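Local coordinates for YfkN protein (Bacillus subtilis subsp. subtilis, PDB 3GVE) that belongs to the calcineurin-like phosphoesterase family and binds a manganese ion and a magnesium ion at adjoining metal sites, at residues A[43-46]-A[47-50]; A[94-98]-A[99-103]; A[309-313]-A[314-318]. All coordinates share one frame; numbering follows the deposited sequence.

Interaction 1 of 3, residues A[43-46]-A[47-50]; sequences TAQL and IQKH
I47 lies back along the helix over T43 and A44, and its side chain shows how an aliphatic group uses the preceding turn. I47 CB rests 3.5 Å from A44 O. With CG1 set beside the backbone N (chi1 -67°), the longer branch runs back toward that turn, where I47 CG1 comes 3.6 Å from T43 O. The extended second torsion then carries I47 CD1 to 3.9 Å from A44 CA. The same turn is tied by the backbone: I47 N donates to T43 O at 3.1 Å, and Q48 to A44, K49 to Q45 and H50 to L46 repeat this i to i+4 bond.

L46 O has a second neighbour besides the H50 amide: the imidazole turns its edge to it, with H50 CD2 3.2 Å from L46 O and the oxygen in the ring plane. The next ring atom, H50 NE2, hydrogen-bonds to the carboxylate of E311, which also forms a salt bridge with K49. K49 CB lies over L46 O at 3.6 Å before its chain bends away toward that acid. On the outer side, Q45 and Q48 run side by side with their amide planes 75° apart and Q45 OE1 4.2 Å from Q48 OE1. Neither amide relies on the other: Q45 OE1 accepts from N321, and Q48 NE2 reaches E52 weakly.

The buried side, led by L46 and I47, meets L287 on strand 286-297, whereas Q48 faces solvent. Such two-sidedness is typical of an amphipathic helix packed on a beta sheet, here helix 40-53 in the layered alpha/beta fold of the calcineurin-like phosphoesterases.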
# COMPACT_ATOMS: atom_id res chain seq x y z
N THR A 43 -14.33 11.26 3.63
CA THR A 43 -14.58 11.02 5.05
C THR A 43 -15.19 12.25 5.73
O THR A 43 -16.01 12.12 6.62
CB THR A 43 -13.29 10.63 5.81
OG1 THR A 43 -12.40 9.97 4.91
CG2 THR A 43 -13.60 9.73 7.02
N ALA A 44 -14.77 13.43 5.29
CA ALA A 44 -15.24 14.68 5.85
C ALA A 44 -16.75 14.87 5.67
O ALA A 44 -17.34 15.60 6.41
CB ALA A 44 -14.45 15.85 5.26
N GLN A 45 -17.34 14.17 4.71
CA GLN A 45 -18.78 14.22 4.53
C GLN A 45 -19.47 13.48 5.67
O GLN A 45 -20.48 13.93 6.14
CB GLN A 45 -19.20 13.66 3.16
CG GLN A 45 -18.58 14.39 1.96
CD GLN A 45 -19.11 15.79 1.75
OE1 GLN A 45 -19.04 16.62 2.61
NE2 GLN A 45 -19.63 16.03 0.56
N LEU A 46 -18.88 12.37 6.12
CA LEU A 46 -19.39 11.68 7.31
C LEU A 46 -19.20 12.53 8.56
O LEU A 46 -20.04 12.54 9.44
CB LEU A 46 -18.71 10.33 7.52
CG LEU A 46 -18.90 9.28 6.43
CD1 LEU A 46 -18.13 8.01 6.78
CD2 LEU A 46 -20.38 8.96 6.22
N ILE A 47 -18.07 13.22 8.64
CA ILE A 47 -17.79 14.08 9.79
C ILE A 47 -18.91 15.14 9.91
O ILE A 47 -19.43 15.37 10.97
CB ILE A 47 -16.38 14.75 9.68
CG1 ILE A 47 -15.27 13.69 9.81
CG2 ILE A 47 -16.24 15.88 10.72
CD1 ILE A 47 -13.87 14.17 9.51
N GLN A 48 -19.23 15.79 8.79
CA GLN A 48 -20.25 16.83 8.76
C GLN A 48 -21.59 16.25 9.19
O GLN A 48 -22.29 16.83 10.00
CB GLN A 48 -20.37 17.45 7.36
CG GLN A 48 -21.36 18.62 7.35
CD GLN A 48 -21.45 19.31 6.01
OE1 GLN A 48 -20.46 19.47 5.31
NE2 GLN A 48 -22.65 19.74 5.68
N LYS A 49 -21.93 15.10 8.65
CA LYS A 49 -23.19 14.47 9.01
C LYS A 49 -23.30 14.20 10.52
O LYS A 49 -24.30 14.50 11.14
CB LYS A 49 -23.40 13.17 8.24
CG LYS A 49 -24.63 12.42 8.71
CD LYS A 49 -24.90 11.26 7.84
CE LYS A 49 -24.04 10.08 8.21
NZ LYS A 49 -24.66 8.85 7.71
N HIS A 50 -22.26 13.62 11.10
CA HIS A 50 -22.29 13.31 12.52
C HIS A 50 -22.31 14.56 13.39
O HIS A 50 -23.00 14.61 14.39
CB HIS A 50 -21.16 12.34 12.87
CG HIS A 50 -21.46 10.94 12.47
ND1 HIS A 50 -22.12 10.06 13.30
CD2 HIS A 50 -21.25 10.28 11.31
CE1 HIS A 50 -22.29 8.92 12.67
NE2 HIS A 50 -21.77 9.02 11.46

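Interaction 2 of 3, residues A[94-98]-A[99-103]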
# COMPACT_ATOMS: atom_id res chain seq x y z
N SER A 94 -3.06 22.06 7.37
CA SER A 94 -4.08 23.07 6.97
C SER A 94 -5.44 22.48 6.77
O SER A 94 -6.44 23.11 7.14
CB SER A 94 -3.67 23.80 5.71
OG SER A 94 -2.40 24.40 5.84
N VAL A 95 -5.51 21.28 6.19
CA VAL A 95 -6.82 20.61 6.04
C VAL A 95 -7.45 20.28 7.40
O VAL A 95 -8.62 20.49 7.67
CB VAL A 95 -6.71 19.32 5.18
CG1 VAL A 95 -7.99 18.57 5.15
CG2 VAL A 95 -6.31 19.72 3.72
N MSE A 96 -6.62 19.73 8.29
CA MSE A 96 -7.06 19.36 9.65
C MSE A 96 -7.56 20.58 10.45
O MSE A 96 -8.51 20.51 11.19
CB MSE A 96 -5.95 18.63 10.43
CG MSE A 96 -5.25 17.49 9.68
SE MSE A 96 -6.41 16.17 8.82
CE MSE A 96 -6.64 14.93 10.33
N ASN A 97 -6.90 21.71 10.24
CA ASN A 97 -7.22 22.98 10.86
C ASN A 97 -8.59 23.43 10.33
O ASN A 97 -9.47 23.86 11.05
CB ASN A 97 -6.17 24.05 10.58
CG ASN A 97 -4.90 23.87 11.44
OD1 ASN A 97 -4.89 23.11 12.42
ND2 ASN A 97 -3.88 24.60 11.09
N ALA A 98 -8.76 23.31 9.02
CA ALA A 98 -9.99 23.73 8.35
C ALA A 98 -11.19 22.89 8.79
O ALA A 98 -12.28 23.38 8.88
CB ALA A 98 -9.83 23.70 6.84
N LEU A 99 -10.95 21.61 9.07
CA LEU A 99 -11.99 20.69 9.56
C LEU A 99 -12.18 20.79 11.08
O LEU A 99 -13.01 20.11 11.66
CB LEU A 99 -11.65 19.25 9.19
CG LEU A 99 -11.71 18.88 7.71
CD1 LEU A 99 -11.25 17.45 7.47
CD2 LEU A 99 -13.15 19.07 7.20
N LYS A 100 -11.38 21.64 11.71
CA LYS A 100 -11.49 21.92 13.14
C LYS A 100 -11.31 20.64 13.99
O LYS A 100 -12.10 20.34 14.87
CB LYS A 100 -12.80 22.67 13.46
CG LYS A 100 -12.84 24.04 12.78
CD LYS A 100 -14.14 24.77 13.08
CE LYS A 100 -14.18 26.10 12.35
NZ LYS A 100 -15.08 27.08 13.04
N TYR A 101 -10.24 19.90 13.71
CA TYR A 101 -9.87 18.79 14.59
C TYR A 101 -9.58 19.33 15.99
O TYR A 101 -9.07 20.42 16.15
CB TYR A 101 -8.64 18.07 14.06
CG TYR A 101 -8.98 16.95 13.11
CD1 TYR A 101 -9.37 17.22 11.80
CD2 TYR A 101 -8.93 15.62 13.52
CE1 TYR A 101 -9.69 16.19 10.92
CE2 TYR A 101 -9.24 14.58 12.64
CZ TYR A 101 -9.64 14.88 11.36
OH TYR A 101 -9.96 13.89 10.47
N ASP A 102 -9.91 18.52 16.99
CA ASP A 102 -9.67 18.88 18.40
C ASP A 102 -8.34 18.32 18.95
O ASP A 102 -7.81 18.86 19.89
CB ASP A 102 -10.84 18.41 19.26
CG ASP A 102 -12.15 19.09 18.89
OD1 ASP A 102 -12.26 20.29 19.14
OD2 ASP A 102 -13.01 18.42 18.34
N ALA A 103 -7.84 17.23 18.35
CA ALA A 103 -6.60 16.62 18.80
C ALA A 103 -6.06 15.67 17.74
O ALA A 103 -6.86 15.16 16.96
CB ALA A 103 -6.80 15.84 20.10
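The backbone from M96 to Y101 closes the helix by turning to left-handed angles at K100 (phi 59°), which swings Y101 N back to M96 O for an almost straight bond of 3.1 Å. K100 N makes the companion bond to N97 O at 3.0 Å, but from well above the carbonyl plane and not along a lone pair. One step earlier L99 N still finds V95 O at 2.9 Å, the last regular helical link across this junction.

M96, present as selenomethionine, bends at both its second and third torsions, and the hook so formed lays CE over one face of the Y101 ring, offset toward the rim, in a CH-pi contact. The selenium approaches the same ring obliquely, with M96 SE 3.9 Å from Y101 CE1. Nearer the backbone, M96 CB lies 3.9 Å from Y101 CD1, so the ring is met along the length of the side chain. Beyond the ring, Y101 OH bonds to T17 on the central strand 9-17. V95 and L99 lie alongside each other and point the same way, V95 CG1 being 4.2 Å from L99 CD1; both also touch L40 of helix 40-53. K100 leads outward to solvent with an extended chain.

Together the two backbone bonds and the contact between M96 and Y101, the residues joined by the bond that spans more residues, make a Schellman motif whose characteristic hydrophobic pairing is here a Met-aromatic contact, where helix 91-98 ends ahead of strand 104-105.

Interaction 3 of 3, residues A[309-313]-A[314-318]; sequences SIESI and AGNVT
I313 and V317 form the packed side of this turn, their side chains crossing with I313 CB 4.0 Å from V317 CG2. The carbonyl of I313 is gripped twice: V317 N reaches I313 O at 2.9 Å in the carbonyl plane, while N316 N bonds to I313 O at 3.2 Å from above that plane. Both aliphatic groups are buried and also meet L46 of helix 40-53.

The opposite character belongs to A314, G315 and N316, which are exposed, and polar bonds hold A314 and N316. S312 OG, placed between its own N and carbonyl carbon (chi1 61°), donates to a lone pair of A314 O at 2.9 Å. N316 turns its amide back across the loop, and N316 ND2 donates to S312 O at 2.8 Å, nearly straight (174°) and in the amide plane, which restrains the rotation of that group. The E311 carboxylate passes beside it, with E311 OE2 3.5 Å from N316 CG and the two planes 67° apart; its bonding partners are instead H50 and K49. G315 takes positive phi, where a CB would press on the preceding carbonyl oxygen.

With A314 and G315 at the corners, I313 to N316 is a type II beta turn, extended by the V317 bond and leading the chain off the end of edge strand 300-312.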
# COMPACT_ATOMS: atom_id res chain seq x y z
N SER A 309 -18.61 2.41 17.13
CA SER A 309 -19.06 1.96 15.83
C SER A 309 -18.23 2.57 14.74
O SER A 309 -17.47 3.55 15.00
CB SER A 309 -20.54 2.36 15.63
OG SER A 309 -20.77 3.72 15.68
N ILE A 310 -18.24 2.00 13.57
CA ILE A 310 -17.54 2.61 12.45
C ILE A 310 -18.53 2.71 11.31
O ILE A 310 -19.44 1.91 11.21
CB ILE A 310 -16.29 1.82 12.04
CG1 ILE A 310 -16.64 0.33 11.80
CG2 ILE A 310 -15.19 1.94 13.11
CD1 ILE A 310 -15.48 -0.49 11.27
N GLU A 311 -18.35 3.69 10.45
CA GLU A 311 -19.26 3.91 9.32
C GLU A 311 -18.42 4.05 8.07
O GLU A 311 -17.48 4.80 8.05
CB GLU A 311 -20.09 5.17 9.55
CG GLU A 311 -21.03 5.48 8.38
CD GLU A 311 -22.02 6.59 8.67
OE1 GLU A 311 -21.74 7.49 9.48
OE2 GLU A 311 -23.07 6.56 8.05
N SER A 312 -18.78 3.32 7.03
CA SER A 312 -18.08 3.38 5.75
C SER A 312 -18.45 4.61 4.93
O SER A 312 -19.57 5.07 4.98
CB SER A 312 -18.41 2.14 4.91
OG SER A 312 -19.79 2.07 4.64
N ILE A 313 -17.50 5.12 4.16
CA ILE A 313 -17.83 6.15 3.17
C ILE A 313 -18.61 5.52 2.02
O ILE A 313 -19.44 6.15 1.41
CB ILE A 313 -16.61 6.93 2.64
CG1 ILE A 313 -15.57 6.01 1.99
CG2 ILE A 313 -16.00 7.76 3.76
CD1 ILE A 313 -14.47 6.75 1.23
N ALA A 314 -18.34 4.24 1.76
CA ALA A 314 -19.10 3.49 0.77
C ALA A 314 -20.57 3.44 1.14
O ALA A 314 -20.95 3.01 2.21
CB ALA A 314 -18.56 2.11 0.61
N GLY A 315 -21.39 3.89 0.21
CA GLY A 315 -22.83 3.87 0.42
C GLY A 315 -23.43 5.03 1.20
O GLY A 315 -24.64 5.19 1.27
N ASN A 316 -22.57 5.81 1.84
CA ASN A 316 -23.00 6.92 2.65
C ASN A 316 -22.52 8.25 2.11
O ASN A 316 -23.06 9.28 2.47
CB ASN A 316 -22.52 6.72 4.09
CG ASN A 316 -23.15 5.52 4.73
OD1 ASN A 316 -24.36 5.44 4.80
ND2 ASN A 316 -22.34 4.58 5.16
N VAL A 317 -21.51 8.22 1.26
CA VAL A 317 -20.89 9.42 0.70
C VAL A 317 -20.75 9.26 -0.81
O VAL A 317 -20.28 8.25 -1.28
CB VAL A 317 -19.47 9.64 1.27
CG1 VAL A 317 -18.80 10.86 0.64
CG2 VAL A 317 -19.51 9.75 2.79
N THR A 318 -21.13 10.29 -1.55
CA THR A 318 -21.03 10.22 -3.00
C THR A 318 -20.26 11.38 -3.64
O THR A 318 -20.11 11.41 -4.85
CB THR A 318 -22.41 10.11 -3.66
OG1 THR A 318 -23.12 11.31 -3.39
CG2 THR A 318 -23.18 8.95 -3.09

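Interaction 1 is the common neighbour of the other two. On one flank A44 and I47 of helix 40-53 meet L99 and Y101 of interaction 2 in a seam of packing contacts, with no polar bond between them. On another, L46 packs on V317 and on the backbone oxygen of E311 in interaction 3, and that packing is edged by the polar and charged pairs K49 and H50 make with E311. Interactions 2 and 3 do not touch, their nearest atoms being about 11 Å apart. The chemistry follows position: 94-103, closest to the chain centre, ends a helix with an aromatic contact, whereas 309-318, farthest out, relies on side-chain hydrogen bonds across an exposed loop, and 43-50 presents a buried aliphatic side as well as polar side chains.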